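Local coordinates for methanol--corrinoid protein co-methyltransferase (Methanosarcina barkeri, PDB 2I2X) that transfers the methyl group of methanol to the cob(I)amide cofactor of its corrinoid partner protein in methanol-driven methanogenesis, using a zinc ion, at residues Tyr186-Leu191 against Cys220-Thr225. Sequence-based numbering, arbitrary orientation.
With ZN (zinc ion), chain Q.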
# COMPACT_ATOMS: atom_id res chain seq x y z
N TYR A 186 29.05 -16.61 15.77
CA TYR A 186 30.18 -15.75 15.95
C TYR A 186 29.89 -14.36 15.40
O TYR A 186 30.07 -13.36 16.11
CB TYR A 186 31.43 -16.38 15.31
CG TYR A 186 32.69 -15.58 15.39
CD1 TYR A 186 33.30 -15.29 16.62
CD2 TYR A 186 33.34 -15.15 14.22
CE1 TYR A 186 34.53 -14.58 16.68
CE2 TYR A 186 34.56 -14.43 14.27
CZ TYR A 186 35.13 -14.16 15.50
OH TYR A 186 36.30 -13.45 15.54
N SER A 187 29.46 -14.30 14.14
CA SER A 187 29.14 -13.01 13.48
C SER A 187 28.12 -12.19 14.22
O SER A 187 28.35 -11.01 14.49
CB SER A 187 28.68 -13.20 12.03
OG SER A 187 27.68 -14.19 11.94
N ILE A 188 27.02 -12.82 14.57
CA ILE A 188 25.92 -12.08 15.18
C ILE A 188 26.13 -11.94 16.69
O ILE A 188 26.17 -10.83 17.25
CB ILE A 188 24.52 -12.77 14.90
CG1 ILE A 188 24.32 -13.02 13.39
CG2 ILE A 188 23.41 -11.99 15.52
CD1 ILE A 188 23.13 -13.92 13.08
N GLY A 189 26.23 -13.07 17.36
CA GLY A 189 26.39 -13.09 18.81
C GLY A 189 27.67 -12.44 19.31
O GLY A 189 27.63 -11.67 20.24
N CYS A 190 28.80 -12.72 18.68
CA CYS A 190 30.06 -12.22 19.23
C CYS A 190 30.51 -10.90 18.61
O CYS A 190 30.54 -9.86 19.29
CB CYS A 190 31.14 -13.30 19.17
SG CYS A 190 30.57 -14.85 19.97
N LEU A 191 30.83 -10.93 17.32
CA LEU A 191 31.32 -9.73 16.69
C LEU A 191 30.26 -8.67 16.82
O LEU A 191 30.54 -7.57 17.33
CB LEU A 191 31.68 -9.97 15.24
CG LEU A 191 32.70 -11.05 14.90
CD1 LEU A 191 32.90 -11.09 13.39
CD2 LEU A 191 34.05 -10.85 15.63
N CYS A 220 19.09 -5.99 11.36
CA CYS A 220 18.68 -6.03 9.96
C CYS A 220 19.74 -6.62 9.03
O CYS A 220 19.44 -7.45 8.17
CB CYS A 220 18.37 -4.64 9.45
SG CYS A 220 17.16 -4.70 8.05
N ALA A 221 20.98 -6.19 9.23
CA ALA A 221 22.09 -6.56 8.37
C ALA A 221 22.42 -8.04 8.43
O ALA A 221 23.13 -8.54 7.56
CB ALA A 221 23.32 -5.69 8.67
N GLN A 222 21.89 -8.75 9.41
CA GLN A 222 22.18 -10.19 9.59
C GLN A 222 20.88 -10.98 9.66
O GLN A 222 20.51 -11.59 8.68
CB GLN A 222 23.08 -10.47 10.82
CG GLN A 222 24.49 -9.80 10.77
CD GLN A 222 25.17 -9.73 12.15
OE1 GLN A 222 24.53 -9.45 13.16
NE2 GLN A 222 26.47 -9.99 12.18
N ALA A 223 20.19 -10.96 10.80
CA ALA A 223 18.90 -11.64 10.88
C ALA A 223 17.86 -11.34 9.72
O ALA A 223 17.30 -12.31 9.16
CB ALA A 223 18.27 -11.47 12.26
N ASN A 224 17.65 -10.08 9.31
CA ASN A 224 16.69 -9.87 8.21
C ASN A 224 17.20 -10.41 6.88
O ASN A 224 16.41 -10.96 6.10
CB ASN A 224 16.10 -8.43 8.09
CG ASN A 224 15.21 -8.02 9.32
OD1 ASN A 224 14.64 -8.89 10.04
ND2 ASN A 224 15.12 -6.69 9.57
N THR A 225 18.52 -10.30 6.64
CA THR A 225 19.12 -10.90 5.45
C THR A 225 18.84 -12.40 5.42
O THR A 225 18.42 -12.96 4.39
CB THR A 225 20.65 -10.62 5.29
OG1 THR A 225 20.91 -9.20 5.21
CG2 THR A 225 21.18 -11.28 3.98
ZN ZN Q . 16.32 -2.68 8.46
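Segments 186-191 and 220-225 come nearest at I188 and Q222, whose CA atoms lie 7.0 Å apart; both include a wider pi-type turn. Q222 spans the interface. Its chain runs extended beyond CG, and NE2 gives a weak, bent hydrogen bond to the backbone O of S187 (3.1 Å, 147° at the hydrogen). I188 lies alongside, the two side chains sliding past each other in opposite directions: its CG1 sits 3.6 Å from Q222 CD, while CG2 is 3.6 Å from Q222 OE1. With CG1 beside the backbone N (chi1 -53°), I188 meets both the amide and the aliphatic base of the glutamine. S187 turns OG back to G183 O in its own helix. Cutting Q222 back to an alanine would probably cost S187 O this weak bond and open a gap beside I188. On the same turn as Q222, C220 SG binds zinc at 2.2 Å, with E164 and C269 as the other protein ligands, and accepts a hydrogen bond from N224 ND2 (3.2 Å). The contact joins helix 181-210 to helix 220-230 of the TIM barrel, where A221 and T225 touch the corrinoid; helix 169-176 packs against S187 and Q222 through F172, and helix 240-259 against I188.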